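Local coordinates for protein succinate dehydrogenase subunit A (Mycolicibacterium smegmatis, PDB 7D6V) that probably oxidises succinate to fumarate as the FAD-bearing flavoprotein subunit of the Sdh1 complex, whose electrons pass on to quinone, at residues Val344-Ala349 with Asp379-Gly384; Gln247-Gly252 with Val264-Arg269; Ala35-Ser40 with Thr172-Leu177. All blocks are in the same frame, centred on the assembly; numbering follows the deposited sequence.

How the interactions relate
Interactions 1 and 2 lie side by side on the same sheet, centres 12 Å apart, whereas interaction 3 lies on the other side of the chain's centre. The first two meet at the paired strands 246-253 and 383-395: Gly384 O is 2.6 Å from Gly252 N, a probable hydrogen bond, Val383 packs on Thr251, and Leu346 CD1 packs on Arg269 CG. Interaction 3 is 40 Å from interaction 1 and 34 Å from interaction 2, centre to centre, and touches neither. FAD bears on interactions 2 and 3. Interaction 3 holds its adenosine end, and the His249 side chain of interaction 2 lies about 10 Å from the cofactor; interaction 1 lies farther from it.

Interaction 1: residues Val344-Ala349 with Asp379-Gly384; sequences VYLDIA and DAMEVG
In what is probably the capping domain of the fumarate reductase/succinate dehydrogenase flavoprotein fold, Val344-Ala349 runs against Asp379-Val383, the run leading into strand 383-395. The two directions are roughly antiparallel, yet neither run is a regular strand before Val383. One backbone hydrogen bond is well defined: Val344 N donates to Val383 O at 2.6 Å, with an N-H...O angle of 172°. Beside it, Val344 CG2 meets Val383 CG2 at 3.6 Å, the two side chains crossing obliquely. Val383 CG2 also touches Leu346 CB (3.7 Å), and here the side chains cross at about a right angle.

Leu346 and Met381 extend this buried apolar patch, with Leu346 CD2 3.6 Å from Met381 SD. Met381 bends at its last torsion (chi3 -129°), which brings CE to 3.9 Å from Ile348 CG2, the two side chains lying side by side. Thr251 and Met253 of strand 246-253 add to the same patch. Ala380 serves the more open side, its CB 3.6 Å from Asp347 CB; the Asp347 carboxylate leads away from this contact and accepts a hydrogen bond from Leu275 N. Tyr345 and Glu382 also lie side by side, with Tyr345 CE1 3.9 Å from Glu382 OE1 and the ring and carboxylate planes 90° apart, while the Tyr345 ring presents its edge to Met381 O, which lies in the ring plane 3.4 Å from CD1.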
# COMPACT_ATOMS: atom_id res chain seq x y z
N VAL A 344 -25.17 -13.35 7.54
CA VAL A 344 -26.45 -12.71 7.26
C VAL A 344 -26.28 -11.83 6.02
O VAL A 344 -25.21 -11.79 5.41
CB VAL A 344 -26.97 -11.89 8.46
CG1 VAL A 344 -27.39 -12.81 9.59
CG2 VAL A 344 -25.92 -10.90 8.93
N TYR A 345 -27.35 -11.13 5.64
CA TYR A 345 -27.42 -10.53 4.31
C TYR A 345 -27.08 -9.04 4.28
O TYR A 345 -26.15 -8.65 3.57
CB TYR A 345 -28.80 -10.78 3.71
CG TYR A 345 -28.89 -12.15 3.07
CD1 TYR A 345 -27.91 -12.59 2.19
CD2 TYR A 345 -29.93 -13.01 3.37
CE1 TYR A 345 -27.98 -13.83 1.62
CE2 TYR A 345 -30.01 -14.26 2.80
CZ TYR A 345 -29.02 -14.67 1.92
OH TYR A 345 -29.10 -15.92 1.35
N LEU A 346 -27.80 -8.20 5.03
CA LEU A 346 -27.57 -6.76 5.01
C LEU A 346 -27.72 -6.20 3.59
O LEU A 346 -26.77 -5.77 2.93
CB LEU A 346 -26.19 -6.40 5.60
CG LEU A 346 -25.80 -4.93 5.67
CD1 LEU A 346 -26.46 -4.22 6.83
CD2 LEU A 346 -24.29 -4.79 5.76
N ASP A 347 -28.96 -6.25 3.10
CA ASP A 347 -29.28 -5.75 1.77
C ASP A 347 -29.57 -4.25 1.81
O ASP A 347 -30.44 -3.80 2.56
CB ASP A 347 -30.47 -6.50 1.17
CG ASP A 347 -31.60 -6.66 2.15
OD1 ASP A 347 -31.42 -6.31 3.34
OD2 ASP A 347 -32.68 -7.12 1.73
N ILE A 348 -28.83 -3.50 1.00
CA ILE A 348 -29.09 -2.08 0.78
C ILE A 348 -29.60 -1.81 -0.62
O ILE A 348 -29.95 -0.66 -0.94
CB ILE A 348 -27.83 -1.24 1.08
CG1 ILE A 348 -28.17 0.23 1.27
CG2 ILE A 348 -26.82 -1.40 -0.03
CD1 ILE A 348 -29.09 0.48 2.43
N ALA A 349 -29.65 -2.83 -1.48
CA ALA A 349 -30.11 -2.64 -2.85
C ALA A 349 -31.58 -2.25 -2.89
O ALA A 349 -31.95 -1.26 -3.54
CB ALA A 349 -29.88 -3.92 -3.66
N ASP A 379 -27.32 -6.12 -5.15
CA ASP A 379 -27.39 -7.40 -4.45
C ASP A 379 -27.01 -7.23 -2.99
O ASP A 379 -26.27 -6.32 -2.62
CB ASP A 379 -26.48 -8.44 -5.11
CG ASP A 379 -26.96 -8.83 -6.49
OD1 ASP A 379 -28.18 -8.84 -6.72
OD2 ASP A 379 -26.10 -9.13 -7.35
N ALA A 380 -27.53 -8.14 -2.16
CA ALA A 380 -27.25 -8.13 -0.73
C ALA A 380 -25.82 -8.58 -0.45
O ALA A 380 -25.16 -9.20 -1.28
CB ALA A 380 -28.24 -9.02 0.01
N MET A 381 -25.36 -8.27 0.75
CA MET A 381 -24.03 -8.65 1.20
C MET A 381 -24.10 -9.98 1.95
O MET A 381 -25.15 -10.63 2.01
CB MET A 381 -23.42 -7.53 2.04
CG MET A 381 -23.37 -6.21 1.30
SD MET A 381 -22.98 -4.82 2.36
CE MET A 381 -24.30 -3.70 1.91
N GLU A 382 -22.98 -10.39 2.54
CA GLU A 382 -22.86 -11.69 3.19
C GLU A 382 -22.14 -11.52 4.53
O GLU A 382 -21.14 -12.17 4.81
CB GLU A 382 -22.13 -12.68 2.30
CG GLU A 382 -22.41 -14.13 2.62
CD GLU A 382 -23.66 -14.63 1.95
OE1 GLU A 382 -24.13 -13.97 1.00
OE2 GLU A 382 -24.17 -15.70 2.35
N VAL A 383 -22.62 -10.60 5.35
CA VAL A 383 -21.86 -10.13 6.50
C VAL A 383 -22.04 -11.08 7.69
O VAL A 383 -22.99 -11.86 7.76
CB VAL A 383 -22.27 -8.70 6.87
CG1 VAL A 383 -21.97 -7.76 5.72
CG2 VAL A 383 -23.74 -8.64 7.23
N GLY A 384 -21.11 -10.99 8.63
CA GLY A 384 -21.11 -11.80 9.83
C GLY A 384 -19.99 -11.40 10.78
O GLY A 384 -19.15 -10.56 10.46

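Interaction 2: residues Gln247-Gly252 with Val264-Arg269; sequences QFHPTG and VTEGVR
Val264, Thr251 and His249 carry most of this contact, and Val264 is gripped through both its backbone polar atoms. Its N-H bonds to Thr251 O at 2.9 Å. Its own carbonyl receives the imidazole: His249 NE2 to Val264 O measures 2.6 Å. That oxygen lies in the ring plane, whereas the nitrogen stands above the carbonyl plane, 47° out of it. The CB bond of His249 is directed at the other segment, and CG, anti to the backbone N (chi1 -166°), carries the ring on toward Val264, where NE2 meets the carbonyl. The arrangement joins the HPTG sequence to the residue just ahead of the TEG sequence, both characteristic of this flavoprotein family, in a region that probably borders the dicarboxylate site beside the flavin. Alongside these two bonds, Thr251 CG2 rests on Val264 CB at 3.6 Å. Thr251 OG1 comes no nearer than 4.1 Å to Arg269 NE, and the two side chains slide past each other in opposite directions. Beyond Val264 the chain makes a type I turn, Thr265 to Val268, closed by a weak 3.3 Å bond from Val268 N to Thr265 O. Glu266 CB sits 3.3 Å above one face of the Arg269 guanidinium, offset toward its rim.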
# COMPACT_ATOMS: atom_id res chain seq x y z
N GLN A 247 -11.73 -7.97 20.28
CA GLN A 247 -12.67 -7.14 19.54
C GLN A 247 -13.24 -7.93 18.37
O GLN A 247 -12.49 -8.47 17.55
CB GLN A 247 -12.00 -5.86 19.06
CG GLN A 247 -12.99 -4.80 18.60
CD GLN A 247 -12.45 -3.40 18.76
OE1 GLN A 247 -12.38 -2.87 19.86
NE2 GLN A 247 -12.05 -2.81 17.64
N PHE A 248 -14.56 -8.01 18.31
CA PHE A 248 -15.26 -8.59 17.18
C PHE A 248 -16.14 -7.52 16.56
O PHE A 248 -16.89 -6.84 17.26
CB PHE A 248 -16.14 -9.77 17.60
CG PHE A 248 -15.38 -10.96 18.09
CD1 PHE A 248 -15.20 -11.17 19.44
CD2 PHE A 248 -14.88 -11.90 17.20
CE1 PHE A 248 -14.52 -12.28 19.90
CE2 PHE A 248 -14.19 -13.00 17.66
CZ PHE A 248 -14.01 -13.19 19.00
N HIS A 249 -16.04 -7.37 15.27
CA HIS A 249 -17.04 -6.55 14.60
C HIS A 249 -18.19 -7.44 14.14
O HIS A 249 -17.96 -8.43 13.43
CB HIS A 249 -16.44 -5.82 13.41
CG HIS A 249 -17.31 -4.72 12.89
ND1 HIS A 249 -17.70 -3.65 13.66
CD2 HIS A 249 -17.86 -4.53 11.67
CE1 HIS A 249 -18.46 -2.84 12.94
NE2 HIS A 249 -18.57 -3.35 11.73
N PRO A 250 -19.43 -7.12 14.52
CA PRO A 250 -20.55 -8.03 14.22
C PRO A 250 -20.85 -8.18 12.74
O PRO A 250 -21.52 -9.15 12.36
CB PRO A 250 -21.74 -7.39 14.96
CG PRO A 250 -21.13 -6.39 15.90
CD PRO A 250 -19.88 -5.93 15.25
N THR A 251 -20.38 -7.27 11.89
CA THR A 251 -20.80 -7.19 10.50
C THR A 251 -19.56 -7.15 9.61
O THR A 251 -19.01 -6.08 9.34
CB THR A 251 -21.72 -5.98 10.29
OG1 THR A 251 -22.93 -6.16 11.03
CG2 THR A 251 -22.07 -5.80 8.83
N GLY A 252 -19.11 -8.32 9.17
CA GLY A 252 -18.02 -8.41 8.21
C GLY A 252 -18.31 -9.45 7.15
O GLY A 252 -18.90 -10.49 7.44
N VAL A 264 -17.69 -3.97 7.79
CA VAL A 264 -18.75 -3.11 7.28
C VAL A 264 -19.23 -2.24 8.44
O VAL A 264 -19.67 -2.75 9.47
CB VAL A 264 -19.91 -3.92 6.69
CG1 VAL A 264 -20.91 -3.00 6.02
CG2 VAL A 264 -19.38 -4.94 5.69
N THR A 265 -19.13 -0.92 8.27
CA THR A 265 -19.48 0.01 9.32
C THR A 265 -20.99 0.05 9.54
O THR A 265 -21.78 -0.35 8.68
CB THR A 265 -18.97 1.41 9.00
OG1 THR A 265 -19.59 1.88 7.79
CG2 THR A 265 -17.46 1.40 8.81
N GLU A 266 -21.39 0.53 10.72
CA GLU A 266 -22.80 0.71 11.02
C GLU A 266 -23.43 1.86 10.24
O GLU A 266 -24.65 2.02 10.28
CB GLU A 266 -22.99 0.93 12.53
CG GLU A 266 -22.45 2.26 13.03
CD GLU A 266 -20.96 2.21 13.35
OE1 GLU A 266 -20.28 1.26 12.91
OE2 GLU A 266 -20.47 3.13 14.05
N GLY A 267 -22.62 2.67 9.55
CA GLY A 267 -23.18 3.67 8.66
C GLY A 267 -24.02 3.08 7.55
O GLY A 267 -24.98 3.70 7.09
N VAL A 268 -23.67 1.87 7.10
CA VAL A 268 -24.50 1.16 6.14
C VAL A 268 -25.85 0.83 6.75
O VAL A 268 -26.88 0.87 6.07
CB VAL A 268 -23.77 -0.10 5.64
CG1 VAL A 268 -24.59 -0.80 4.56
CG2 VAL A 268 -22.39 0.25 5.12
N ARG A 269 -25.87 0.51 8.04
CA ARG A 269 -27.13 0.32 8.75
C ARG A 269 -27.79 1.64 9.12
O ARG A 269 -28.94 1.63 9.59
CB ARG A 269 -26.91 -0.52 10.01
CG ARG A 269 -26.76 -2.00 9.71
CD ARG A 269 -26.44 -2.78 10.96
NE ARG A 269 -25.03 -2.67 11.32
CZ ARG A 269 -24.60 -2.49 12.56
NH1 ARG A 269 -23.30 -2.41 12.81
NH2 ARG A 269 -25.46 -2.40 13.56

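Interaction 3: residues Ala35-Ser40 with Thr172-Leu177. With FAD (flavin-adenine dinucleotide), chain D.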
# COMPACT_ATOMS: atom_id res chain seq x y z
N ALA A 35 19.23 -5.85 16.21
CA ALA A 35 18.84 -6.75 15.14
C ALA A 35 17.32 -6.69 14.99
O ALA A 35 16.60 -6.77 15.99
CB ALA A 35 19.29 -8.18 15.42
N VAL A 36 16.85 -6.54 13.76
CA VAL A 36 15.43 -6.44 13.47
C VAL A 36 15.04 -7.71 12.73
O VAL A 36 15.52 -7.96 11.62
CB VAL A 36 15.11 -5.20 12.62
CG1 VAL A 36 13.63 -5.18 12.25
CG2 VAL A 36 15.53 -3.95 13.33
N VAL A 37 14.17 -8.51 13.32
CA VAL A 37 13.73 -9.78 12.75
C VAL A 37 12.27 -9.64 12.36
O VAL A 37 11.43 -9.24 13.18
CB VAL A 37 13.94 -10.94 13.73
CG1 VAL A 37 13.48 -12.25 13.10
CG2 VAL A 37 15.40 -11.03 14.13
N THR A 38 11.96 -9.95 11.10
CA THR A 38 10.62 -9.79 10.57
C THR A 38 10.22 -11.06 9.84
O THR A 38 11.02 -11.64 9.10
CB THR A 38 10.55 -8.60 9.60
OG1 THR A 38 10.91 -7.40 10.29
CG2 THR A 38 9.14 -8.43 9.07
N LYS A 39 8.98 -11.50 10.05
CA LYS A 39 8.51 -12.71 9.38
C LYS A 39 8.17 -12.45 7.92
O LYS A 39 8.24 -13.36 7.09
CB LYS A 39 7.29 -13.26 10.12
CG LYS A 39 7.26 -14.77 10.22
CD LYS A 39 5.85 -15.25 10.49
CE LYS A 39 5.55 -15.27 11.97
NZ LYS A 39 4.17 -15.72 12.24
N SER A 40 7.81 -11.21 7.58
CA SER A 40 7.48 -10.79 6.23
C SER A 40 8.61 -9.93 5.67
O SER A 40 9.68 -9.81 6.26
CB SER A 40 6.14 -10.06 6.22
OG SER A 40 6.14 -8.98 7.14
N THR A 172 12.35 -13.79 8.22
CA THR A 172 12.94 -14.62 9.26
C THR A 172 11.91 -14.83 10.36
O THR A 172 11.27 -13.87 10.79
CB THR A 172 14.21 -13.99 9.82
OG1 THR A 172 15.10 -13.66 8.75
CG2 THR A 172 14.91 -14.95 10.77
N SER A 173 11.76 -16.07 10.81
CA SER A 173 10.75 -16.43 11.79
C SER A 173 11.43 -16.98 13.04
O SER A 173 12.25 -17.89 12.94
CB SER A 173 9.78 -17.46 11.21
OG SER A 173 8.81 -17.85 12.17
N ILE A 174 11.07 -16.43 14.20
CA ILE A 174 11.64 -16.84 15.48
C ILE A 174 10.71 -17.88 16.10
O ILE A 174 9.50 -17.65 16.21
CB ILE A 174 11.84 -15.64 16.41
CG1 ILE A 174 12.87 -14.67 15.83
CG2 ILE A 174 12.26 -16.11 17.79
CD1 ILE A 174 14.25 -15.26 15.69
N THR A 175 11.28 -19.01 16.51
CA THR A 175 10.50 -20.11 17.05
C THR A 175 10.73 -20.37 18.53
O THR A 175 9.92 -21.06 19.15
CB THR A 175 10.78 -21.41 16.27
OG1 THR A 175 12.09 -21.88 16.58
CG2 THR A 175 10.68 -21.17 14.78
N GLU A 176 11.81 -19.85 19.11
CA GLU A 176 12.10 -20.09 20.51
C GLU A 176 12.91 -18.93 21.07
O GLU A 176 13.62 -18.24 20.34
CB GLU A 176 12.87 -21.41 20.70
CG GLU A 176 12.82 -21.97 22.10
CD GLU A 176 11.47 -22.58 22.44
OE1 GLU A 176 10.54 -21.83 22.81
OE2 GLU A 176 11.33 -23.82 22.32
N LEU A 177 12.78 -18.73 22.37
CA LEU A 177 13.62 -17.80 23.12
C LEU A 177 14.52 -18.61 24.05
O LEU A 177 14.03 -19.46 24.80
CB LEU A 177 12.78 -16.80 23.92
CG LEU A 177 11.89 -15.85 23.13
CD1 LEU A 177 11.18 -14.90 24.06
CD2 LEU A 177 12.71 -15.09 22.11
PA FAD D . 2.38 -5.41 13.32
O1A FAD D . 3.08 -4.27 12.68
O2A FAD D . 1.01 -5.76 12.89
O5B FAD D . 3.28 -6.70 13.06
C5B FAD D . 4.16 -7.26 14.02
C4B FAD D . 5.46 -7.68 13.35
O4B FAD D . 6.02 -8.80 14.01
C3B FAD D . 5.31 -8.09 11.91
O3B FAD D . 6.38 -7.51 11.18
C2B FAD D . 5.51 -9.59 11.92
O2B FAD D . 6.06 -10.08 10.71
C1B FAD D . 6.47 -9.75 13.06
N9A FAD D . 6.41 -11.11 13.61
C8A FAD D . 5.34 -11.73 14.11
N7A FAD D . 5.65 -12.97 14.53
C5A FAD D . 6.95 -13.16 14.30
C6A FAD D . 7.93 -14.24 14.50
N6A FAD D . 7.57 -15.41 15.05
N1A FAD D . 9.19 -14.02 14.11
C2A FAD D . 9.58 -12.87 13.57
N3A FAD D . 8.75 -11.85 13.35
C4A FAD D . 7.45 -11.93 13.69
N1 FAD D . -5.80 0.55 14.63
C2 FAD D . -6.12 1.86 14.65
O2 FAD D . -5.79 2.53 15.64
N3 FAD D . -6.77 2.47 13.66
C4 FAD D . -7.17 1.82 12.58
O4 FAD D . -7.77 2.41 11.67
C4X FAD D . -6.87 0.38 12.47
N5 FAD D . -7.23 -0.33 11.40
C5X FAD D . -6.94 -1.64 11.33
C6 FAD D . -7.33 -2.37 10.21
C7 FAD D . -7.03 -3.71 10.13
C7M FAD D . -7.45 -4.51 8.93
C8 FAD D . -6.31 -4.38 11.23
C8M FAD D . -5.99 -5.84 11.14
C9 FAD D . -5.92 -3.66 12.35
C9A FAD D . -6.21 -2.31 12.43
N10 FAD D . -5.82 -1.59 13.55
C10 FAD D . -6.14 -0.23 13.59
C1' FAD D . -5.09 -2.22 14.65
C2' FAD D . -3.62 -1.83 14.56
O2' FAD D . -3.21 -1.75 13.20
C3' FAD D . -2.71 -2.85 15.22
O3' FAD D . -2.99 -2.87 16.62
C4' FAD D . -1.25 -2.49 15.02
O4' FAD D . -0.95 -2.47 13.63
C5' FAD D . -0.31 -3.46 15.70
O5' FAD D . 1.01 -3.14 15.27
P FAD D . 2.30 -3.92 15.79
O1P FAD D . 3.48 -3.08 15.45
O2P FAD D . 2.10 -4.33 17.21
O3P FAD D . 2.34 -5.27 14.92
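Val37 CG1 fills the tight part of this contact. It is anti to the backbone N (chi1 -180°) and lies 3.6 Å from Thr172 O and 3.7 Å from Ile174 CG1, the Val37 and Ile174 side chains crossing at about a right angle. Next to it, Thr172 N donates to Thr38 O at 2.7 Å, with an N-H...O angle of 168°; this is the one backbone hydrogen bond between the segments. The adenosine half of FAD completes the packed side. Ile174 reads the adenine edge, and both hydrogen bonds come from its main chain: its N-H bonds to N1A at 3.1 Å with an angle of 172°, and the exocyclic N6A donates back to Ile174 O at 3.2 Å. Lys39 contributes a weak bond from its N to ribose O2B (3.3 Å), while CE of its side chain lies over the adenine face, 3.4 Å from C5A.

Lys39 CG also makes a single side-chain contact with Ser173 CB at 3.8 Å. From there the Lys39 chain leads away, and its NZ forms a salt bridge with Asp228. The loose side begins past Ile174, where the second segment parts from the first: the side chains of Thr175, Glu176 and Leu177 make no contact with Ala35-Ser40, and Glu176 is partly exposed.

The site is the adenosine end of a Rossmann-type FAD fold. Strand 34-37 lies between 11-14 and 166-169 in the five-stranded parallel sheet, and Thr38 touches Ala16 within a GxGxxG-like turn. Ser40 packs on Asn53 of the iron-sulfur subunit. Strand 172-179 is the outermost strand, within this chain, of a separate mixed sheet; it pairs with 184-191, while Phe200 of strand 197-200 touches both Val37 and Ile174.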